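Local coordinates for HP0958 (Helicobacter pylori, PDB 3NA7), which probably acts in flagellar biogenesis as an export chaperone and post-transcriptional regulator, joining a long coiled-coil hairpin to a zinc ribbon, at residues V194-Q199 and T214-S219; H15-I20 and F180-R185; S84-K87 and E91-S94. All coordinates share one frame; numbering follows the deposited sequence.

Interaction 1: V194-Q199 and T214-S219; sequences VTIKKQ and TEVLTS
Ile196 meets Val216 head on: the two side chains reach toward each other, tip to tip, and the delta methyl of the isoleucine does all the touching. Its CD1 lies 3.7 Å from Val216 CG1, and the same methyl stands 3.9 Å from Val216 CG2, so it sits over the fork of the valine and is shared almost evenly by both branches. The isoleucine chain is stretched out to make this reach, with CD1 anti to CA across the CB-CG1 bond (chi2 178°), which sends the methyl as a narrow probe across a distance at which the nearest alpha carbons, Ile196 CA and Val216 CA, are still 8.8 Å apart. Leu217 adds a lighter touch. Its CB does not point straight at 194-199, but the CD2 branch swings back to lie 4.4 Å from Ile196 CD1, a looser approach than that of the valine.

The packing between the two segments is therefore apolar and small, and the isoleucine fills out its surroundings with Leu208, Tyr213 and Leu232. Backbone hydrogen bonds from Val194 and Ile196 to strand 231-233 hold 194-199 in place. At the far end of helix 210-218, Ser219 N bonds to Glu215 O at 3.2 Å, closing the last turn. The side chain of Ile196 lies about 9 Å from the bound zinc ion, near the Cys201, Cys204, Cys225 and Cys228 site without touching it; the contact thus packs helix 210-218 against the chain leaving strand 193-195, within the C4 zinc ribbon.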
loop_
_atom_site.group_PDB
_atom_site.type_symbol
_atom_site.label_atom_id
_atom_site.label_comp_id
_atom_site.label_asym_id
_atom_site.label_seq_id
_atom_site.Cartn_x
_atom_site.Cartn_y
_atom_site.Cartn_z
ATOM N N VAL A 194 19.307 -19.886 18.829
ATOM C CA VAL A 194 20.394 -18.995 18.425
ATOM C C VAL A 194 21.773 -19.457 18.898
ATOM O O VAL A 194 21.890 -20.118 19.928
ATOM C CB VAL A 194 20.117 -17.554 18.861
ATOM C CG1 VAL A 194 19.009 -16.946 17.976
ATOM C CG2 VAL A 194 19.750 -17.490 20.364
ATOM N N THR A 195 22.808 -19.115 18.132
ATOM C CA THR A 195 24.189 -19.391 18.522
ATOM C C THR A 195 24.715 -18.269 19.420
ATOM O O THR A 195 24.207 -17.157 19.373
ATOM C CB THR A 195 25.094 -19.520 17.292
ATOM O OG1 THR A 195 25.326 -18.223 16.731
ATOM C CG2 THR A 195 24.450 -20.417 16.231
ATOM N N ILE A 196 25.719 -18.555 20.245
ATOM C CA ILE A 196 26.374 -17.487 21.003
ATOM C C ILE A 196 27.389 -16.790 20.098
ATOM O O ILE A 196 28.219 -17.453 19.477
ATOM C CB ILE A 196 27.112 -18.000 22.264
ATOM C CG1 ILE A 196 26.134 -18.607 23.264
ATOM C CG2 ILE A 196 27.920 -16.864 22.921
ATOM C CD1 ILE A 196 26.791 -19.181 24.513
ATOM N N LYS A 197 27.307 -15.461 20.018
ATOM C CA LYS A 197 28.308 -14.649 19.311
ATOM C C LYS A 197 28.900 -13.668 20.308
ATOM O O LYS A 197 28.181 -13.150 21.169
ATOM C CB LYS A 197 27.687 -13.904 18.128
ATOM C CG LYS A 197 27.134 -14.817 17.029
ATOM C CD LYS A 197 26.011 -14.119 16.271
ATOM C CE LYS A 197 25.046 -15.119 15.657
ATOM N NZ LYS A 197 23.651 -14.589 15.611
ATOM N N LYS A 198 30.202 -13.412 20.191
ATOM C CA LYS A 198 30.957 -12.735 21.251
ATOM C C LYS A 198 30.766 -13.518 22.560
ATOM O O LYS A 198 31.201 -14.670 22.688
ATOM C CB LYS A 198 30.514 -11.270 21.425
ATOM C CG LYS A 198 30.808 -10.345 20.247
ATOM C CD LYS A 198 30.478 -8.891 20.611
ATOM C CE LYS A 198 31.114 -7.886 19.643
ATOM N NZ LYS A 198 30.302 -7.706 18.409
ATOM N N GLN A 199 30.090 -12.893 23.513
ATOM C CA GLN A 199 29.720 -13.540 24.765
ATOM C C GLN A 199 28.276 -13.156 25.091
ATOM O O GLN A 199 27.860 -13.158 26.251
ATOM C CB GLN A 199 30.673 -13.094 25.876
ATOM C CG GLN A 199 30.670 -13.961 27.127
ATOM C CD GLN A 199 31.698 -13.511 28.162
ATOM O OE1 GLN A 199 32.823 -13.124 27.819
ATOM N NE2 GLN A 199 31.322 -13.585 29.436
ATOM N N THR A 214 30.039 -20.617 30.167
ATOM C CA THR A 214 30.799 -21.839 30.418
ATOM C C THR A 214 29.860 -23.037 30.320
ATOM O O THR A 214 30.191 -24.031 29.676
ATOM C CB THR A 214 31.506 -21.800 31.788
ATOM O OG1 THR A 214 32.178 -20.545 31.943
ATOM C CG2 THR A 214 32.526 -22.913 31.900
ATOM N N GLU A 215 28.674 -22.898 30.916
ATOM C CA GLU A 215 27.654 -23.944 30.927
ATOM C C GLU A 215 27.258 -24.364 29.522
ATOM O O GLU A 215 27.090 -25.550 29.259
ATOM C CB GLU A 215 26.409 -23.478 31.688
ATOM C CG GLU A 215 25.916 -24.453 32.751
ATOM C CD GLU A 215 26.566 -24.205 34.110
ATOM O OE1 GLU A 215 26.173 -23.228 34.791
ATOM O OE2 GLU A 215 27.463 -24.987 34.504
ATOM N N VAL A 216 27.106 -23.398 28.622
ATOM C CA VAL A 216 26.741 -23.709 27.245
ATOM C C VAL A 216 27.868 -24.463 26.546
ATOM O O VAL A 216 27.611 -25.413 25.809
ATOM C CB VAL A 216 26.372 -22.452 26.425
ATOM C CG1 VAL A 216 26.050 -22.823 24.974
ATOM C CG2 VAL A 216 25.195 -21.714 27.057
ATOM N N LEU A 217 29.112 -24.046 26.776
ATOM C CA LEU A 217 30.235 -24.652 26.060
ATOM C C LEU A 217 30.669 -25.979 26.668
ATOM O O LEU A 217 30.935 -26.938 25.940
ATOM C CB LEU A 217 31.426 -23.694 25.932
ATOM C CG LEU A 217 31.231 -22.295 25.332
ATOM C CD1 LEU A 217 32.449 -21.909 24.579
ATOM C CD2 LEU A 217 30.027 -22.181 24.412
ATOM N N THR A 218 30.709 -26.030 27.998
ATOM C CA THR A 218 31.288 -27.164 28.714
ATOM C C THR A 218 30.323 -28.347 28.869
ATOM O O THR A 218 30.669 -29.479 28.519
ATOM C CB THR A 218 31.882 -26.735 30.082
ATOM O OG1 THR A 218 32.870 -27.685 30.499
ATOM C CG2 THR A 218 30.808 -26.600 31.172
ATOM N N SER A 219 29.116 -28.081 29.369
ATOM C CA SER A 219 28.170 -29.149 29.697
ATOM C C SER A 219 27.387 -29.639 28.470
ATOM O O SER A 219 27.262 -28.929 27.467
ATOM C CB SER A 219 27.246 -28.744 30.863
ATOM O OG SER A 219 26.416 -27.639 30.541
#

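Interaction 2: H15-I20 and F180-R185; sequences HLDKEI and FYERIR
Asp17 meets two flat groups at once, Tyr181 by the edge and Arg185 by a face. Its carboxylate is nearly coplanar with the tyrosine ring, the planes 8° apart, and OD2 lies at the ring edge, where Tyr181 OH donates a 2.8 Å hydrogen bond to the anti lone pair of that oxygen. The guanidinium of Arg185 stacks on the same carboxylate, with OD2 3.4 Å above its plane and offset toward the rim. Together Asp17, Glu182 and Arg185 form a salt-bridge network between helix 4-22 and helix 175-188, whose segments cross at -37° with their axes 13.6 Å apart.

At that axis separation the polar side chains do the bridging. Arg185 carries CG anti to the backbone N (chi1 -178°) and stays extended as far as NE, which brings its head group to the aspartate. Asp17 OD1 is 3.5 Å from Arg185 NH2, a purely electrostatic pairing, since no N-H points at the oxygen. Asp17 OD2 and Glu182 OE2, like charges, are 4.3 Å apart; Arg185 and Lys166 of helix 91-171, salt-bridged to Asp17 OD1, would offset them. In the guanidinium plane, Arg185 NH1 reaches the syn lone pair of Glu182 OE2 at 2.8 Å.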
loop_
_atom_site.group_PDB
_atom_site.type_symbol
_atom_site.label_atom_id
_atom_site.label_comp_id
_atom_site.label_asym_id
_atom_site.label_seq_id
_atom_site.Cartn_x
_atom_site.Cartn_y
_atom_site.Cartn_z
ATOM N N HIS A 15 15.365 -25.436 11.173
ATOM C CA HIS A 15 15.775 -25.109 9.809
ATOM C C HIS A 15 14.679 -25.346 8.776
ATOM O O HIS A 15 14.571 -24.589 7.801
ATOM C CB HIS A 15 17.098 -25.795 9.416
ATOM C CG HIS A 15 18.308 -25.078 9.931
ATOM N ND1 HIS A 15 19.316 -25.715 10.625
ATOM C CD2 HIS A 15 18.649 -23.767 9.886
ATOM C CE1 HIS A 15 20.226 -24.826 10.983
ATOM N NE2 HIS A 15 19.849 -23.638 10.541
ATOM N N LEU A 16 13.879 -26.390 8.980
ATOM C CA LEU A 16 12.741 -26.657 8.092
ATOM C C LEU A 16 11.626 -25.626 8.298
ATOM O O LEU A 16 10.955 -25.243 7.349
ATOM C CB LEU A 16 12.192 -28.068 8.293
ATOM C CG LEU A 16 13.098 -29.260 7.966
ATOM C CD1 LEU A 16 12.357 -30.535 8.268
ATOM C CD2 LEU A 16 13.545 -29.270 6.521
ATOM N N ASP A 17 11.433 -25.166 9.531
ATOM C CA ASP A 17 10.506 -24.065 9.778
ATOM C C ASP A 17 10.938 -22.788 9.043
ATOM O O ASP A 17 10.108 -22.121 8.439
ATOM C CB ASP A 17 10.331 -23.798 11.270
ATOM C CG ASP A 17 9.342 -24.761 11.930
ATOM O OD1 ASP A 17 8.362 -25.194 11.283
ATOM O OD2 ASP A 17 9.548 -25.091 13.117
ATOM N N LYS A 18 12.235 -22.466 9.104
ATOM C CA LYS A 18 12.802 -21.296 8.419
ATOM C C LYS A 18 12.665 -21.419 6.918
ATOM O O LYS A 18 12.407 -20.418 6.248
ATOM C CB LYS A 18 14.283 -21.092 8.761
ATOM C CG LYS A 18 14.569 -20.704 10.189
ATOM C CD LYS A 18 16.075 -20.567 10.388
ATOM C CE LYS A 18 16.441 -20.384 11.854
ATOM N NZ LYS A 18 17.873 -20.013 12.038
ATOM N N GLU A 19 12.840 -22.634 6.392
ATOM C CA GLU A 19 12.633 -22.891 4.963
ATOM C C GLU A 19 11.222 -22.559 4.541
ATOM O O GLU A 19 11.016 -21.811 3.592
ATOM C CB GLU A 19 12.933 -24.345 4.595
ATOM C CG GLU A 19 14.413 -24.663 4.458
ATOM C CD GLU A 19 14.676 -25.880 3.559
ATOM O OE1 GLU A 19 14.630 -25.752 2.300
ATOM O OE2 GLU A 19 14.944 -26.961 4.121
ATOM N N ILE A 20 10.244 -23.130 5.237
ATOM C CA ILE A 20 8.843 -22.834 4.973
ATOM C C ILE A 20 8.574 -21.331 5.004
ATOM O O ILE A 20 7.956 -20.800 4.091
ATOM C CB ILE A 20 7.896 -23.580 5.925
ATOM C CG1 ILE A 20 8.006 -25.083 5.665
ATOM C CG2 ILE A 20 6.447 -23.054 5.755
ATOM C CD1 ILE A 20 7.282 -25.986 6.615
ATOM N N PHE A 180 8.828 -27.602 24.180
ATOM C CA PHE A 180 9.658 -26.571 24.740
ATOM C C PHE A 180 10.051 -25.647 23.589
ATOM O O PHE A 180 10.026 -24.433 23.723
ATOM C CB PHE A 180 10.896 -27.221 25.374
ATOM C CG PHE A 180 11.627 -26.326 26.311
ATOM C CD1 PHE A 180 11.174 -26.148 27.620
ATOM C CD2 PHE A 180 12.761 -25.640 25.887
ATOM C CE1 PHE A 180 11.856 -25.293 28.508
ATOM C CE2 PHE A 180 13.454 -24.786 26.764
ATOM C CZ PHE A 180 12.997 -24.610 28.076
ATOM N N TYR A 181 10.407 -26.253 22.456
ATOM C CA TYR A 181 10.639 -25.557 21.208
ATOM C C TYR A 181 9.401 -24.746 20.780
ATOM O O TYR A 181 9.488 -23.518 20.634
ATOM C CB TYR A 181 11.051 -26.549 20.106
ATOM C CG TYR A 181 11.153 -25.927 18.726
ATOM C CD1 TYR A 181 12.110 -24.936 18.457
ATOM C CD2 TYR A 181 10.309 -26.330 17.695
ATOM C CE1 TYR A 181 12.214 -24.351 17.193
ATOM C CE2 TYR A 181 10.391 -25.749 16.429
ATOM C CZ TYR A 181 11.350 -24.763 16.186
ATOM O OH TYR A 181 11.455 -24.187 14.946
ATOM N N GLU A 182 8.260 -25.409 20.614
ATOM C CA GLU A 182 7.026 -24.697 20.198
ATOM C C GLU A 182 6.592 -23.569 21.135
ATOM O O GLU A 182 6.206 -22.514 20.676
ATOM C CB GLU A 182 5.878 -25.656 19.906
ATOM C CG GLU A 182 6.139 -26.540 18.667
ATOM C CD GLU A 182 6.094 -25.760 17.339
ATOM O OE1 GLU A 182 5.203 -24.905 17.153
ATOM O OE2 GLU A 182 6.945 -26.012 16.470
ATOM N N ARG A 183 6.711 -23.753 22.442
ATOM C CA ARG A 183 6.355 -22.665 23.367
ATOM C C ARG A 183 7.174 -21.387 23.084
ATOM O O ARG A 183 6.635 -20.281 23.070
ATOM C CB ARG A 183 6.526 -23.124 24.817
ATOM C CG ARG A 183 6.258 -22.041 25.881
ATOM C CD ARG A 183 6.204 -22.667 27.294
ATOM N NE ARG A 183 7.466 -23.325 27.644
ATOM C CZ ARG A 183 7.702 -24.008 28.766
ATOM N NH1 ARG A 183 6.765 -24.158 29.704
ATOM N NH2 ARG A 183 8.896 -24.545 28.950
ATOM N N ILE A 184 8.470 -21.551 22.830
ATOM C CA ILE A 184 9.320 -20.404 22.510
ATOM C C ILE A 184 9.034 -19.845 21.115
ATOM O O ILE A 184 9.021 -18.627 20.904
ATOM C CB ILE A 184 10.830 -20.697 22.792
ATOM C CG1 ILE A 184 11.072 -20.619 24.310
ATOM C CG2 ILE A 184 11.732 -19.713 22.014
ATOM C CD1 ILE A 184 12.058 -21.639 24.913
ATOM N N ARG A 185 8.770 -20.734 20.168
ATOM C CA ARG A 185 8.499 -20.326 18.792
ATOM C C ARG A 185 7.236 -19.444 18.640
ATOM O O ARG A 185 7.178 -18.548 17.771
ATOM C CB ARG A 185 8.432 -21.560 17.892
ATOM C CG ARG A 185 8.198 -21.235 16.445
ATOM C CD ARG A 185 8.453 -22.418 15.549
ATOM N NE ARG A 185 7.747 -22.245 14.279
ATOM C CZ ARG A 185 6.757 -23.018 13.830
ATOM N NH1 ARG A 185 6.329 -24.066 14.524
ATOM N NH2 ARG A 185 6.212 -22.745 12.652
#

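Interaction 3: S84-K87 and E91-S94; sequences SEIK and ELRS
Ile86 packs against Glu91 and Leu92, laying its ethyl branch across them at about a right angle to both side chains. This is the close part of the contact. CD1 of Ile86 comes to 3.9 Å from the backbone nitrogen Leu92 N and to 4.0 Å from Glu91 CB, so the end methyl rests on the main chain where the two residues join. One carbon further back, Ile86 CG1 is 4.2 Å from Leu92 CG, the apolar side-chain pairing of this contact. With CG1 anti to the backbone N (chi1 -159°), the longer branch is sent toward 91-94, while CG2 is left in the crowded position between N and the carbonyl carbon.

The other half is much looser. Lys87, an exposed residue, leans toward Glu91, but its NZ gets only to 4.3 Å from Glu91 CG. The glutamate chain bends at chi2 (-47°), and its OE2 remains 5.0 Å from Lys87 NZ, too far for the charged atoms to be in contact, although the opposite charges may still attract weakly. One turn back from the contact, Glu85 is salt-bridged to Lys81 of its own helix.

The direction change begins at Ile86, the first residue after helix 24-85 to leave helical geometry, with phi at +55°. Three residues separate the segments, and a magnesium ion lies about 9 Å from the side chain of Leu92. A small aliphatic patch on one side and a loosely approaching Lys87-Glu91 pair on the other flank the connecting loop at the tip of the antiparallel coiled-coil hairpin.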
loop_
_atom_site.group_PDB
_atom_site.type_symbol
_atom_site.label_atom_id
_atom_site.label_comp_id
_atom_site.label_asym_id
_atom_site.label_seq_id
_atom_site.Cartn_x
_atom_site.Cartn_y
_atom_site.Cartn_z
ATOM N N SER A 84 -34.424 53.991 -24.010
ATOM C CA SER A 84 -35.325 54.254 -25.137
ATOM C C SER A 84 -36.462 55.231 -24.776
ATOM O O SER A 84 -36.790 56.122 -25.553
ATOM C CB SER A 84 -35.871 52.947 -25.718
ATOM O OG SER A 84 -36.770 52.319 -24.829
ATOM N N GLU A 85 -37.018 55.060 -23.579
ATOM C CA GLU A 85 -38.142 55.846 -23.062
ATOM C C GLU A 85 -37.630 57.132 -22.446
ATOM O O GLU A 85 -38.301 58.164 -22.458
ATOM C CB GLU A 85 -38.882 55.035 -21.992
ATOM C CG GLU A 85 -39.261 53.622 -22.433
ATOM C CD GLU A 85 -39.576 52.691 -21.278
ATOM O OE1 GLU A 85 -38.861 52.723 -20.254
ATOM O OE2 GLU A 85 -40.539 51.909 -21.407
ATOM N N ILE A 86 -36.429 57.020 -21.891
ATOM C CA ILE A 86 -35.628 58.099 -21.302
ATOM C C ILE A 86 -36.273 58.965 -20.199
ATOM O O ILE A 86 -36.344 58.513 -19.050
ATOM C CB ILE A 86 -34.767 58.897 -22.350
ATOM C CG1 ILE A 86 -33.607 59.620 -21.635
ATOM C CG2 ILE A 86 -35.612 59.850 -23.213
ATOM C CD1 ILE A 86 -33.055 58.888 -20.409
ATOM N N LYS A 87 -36.701 60.184 -20.550
ATOM C CA LYS A 87 -37.178 61.200 -19.597
ATOM C C LYS A 87 -36.749 62.583 -20.083
ATOM O O LYS A 87 -37.584 63.424 -20.417
ATOM C CB LYS A 87 -36.590 60.970 -18.197
ATOM C CG LYS A 87 -37.538 61.241 -17.028
ATOM C CD LYS A 87 -36.811 61.061 -15.687
ATOM C CE LYS A 87 -36.223 59.655 -15.527
ATOM N NZ LYS A 87 -35.357 59.563 -14.319
ATOM N N GLU A 91 -29.909 61.732 -18.209
ATOM C CA GLU A 91 -29.678 60.319 -17.894
ATOM C C GLU A 91 -29.145 59.425 -19.009
ATOM O O GLU A 91 -28.567 58.379 -18.728
ATOM C CB GLU A 91 -30.909 59.712 -17.193
ATOM C CG GLU A 91 -31.606 60.674 -16.190
ATOM C CD GLU A 91 -30.652 61.420 -15.202
ATOM O OE1 GLU A 91 -29.413 61.160 -15.159
ATOM O OE2 GLU A 91 -31.169 62.297 -14.458
ATOM N N LEU A 92 -29.308 59.831 -20.262
ATOM C CA LEU A 92 -28.650 59.116 -21.361
ATOM C C LEU A 92 -27.135 58.842 -21.172
ATOM O O LEU A 92 -26.670 57.723 -21.449
ATOM C CB LEU A 92 -28.893 59.796 -22.702
ATOM C CG LEU A 92 -29.912 59.024 -23.526
ATOM C CD1 LEU A 92 -29.872 59.435 -24.999
ATOM C CD2 LEU A 92 -29.664 57.523 -23.355
ATOM N N ARG A 93 -26.375 59.843 -20.722
ATOM C CA ARG A 93 -24.957 59.638 -20.410
ATOM C C ARG A 93 -24.818 58.769 -19.152
ATOM O O ARG A 93 -23.946 57.902 -19.087
ATOM C CB ARG A 93 -24.216 60.970 -20.239
ATOM C CG ARG A 93 -24.113 61.816 -21.509
ATOM C CD ARG A 93 -22.942 62.821 -21.444
ATOM N NE ARG A 93 -23.355 64.204 -21.192
ATOM C CZ ARG A 93 -23.614 64.730 -19.993
ATOM N NH1 ARG A 93 -23.524 63.998 -18.889
ATOM N NH2 ARG A 93 -23.978 66.001 -19.895
ATOM N N SER A 94 -25.697 59.008 -18.175
ATOM C CA SER A 94 -25.742 58.276 -16.910
ATOM C C SER A 94 -26.038 56.787 -17.120
ATOM O O SER A 94 -25.318 55.915 -16.609
ATOM C CB SER A 94 -26.794 58.915 -15.997
ATOM O OG SER A 94 -27.197 58.030 -14.970
#

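The three contacts mark the two ends of a very elongated molecule. Interactions 1 and 2 lie on the same side of the chain's centre, about 20 Å apart between centres and about 7 Å between nearest atoms; helix 175-188, used by interaction 2, is followed in the chain by strand 193-195, used by interaction 1. Interaction 3 sits at the opposite end, its centre about 109 Å from that of interaction 1 and about 99 Å from that of interaction 2. Along the chain, helix 4-22 opens interaction 2, helices 24-85 and 91-171 go out and back through interaction 3, and the chain then closes interaction 2 before entering the zinc ribbon of interaction 1. The hairpin thus projects far from the zinc-binding end.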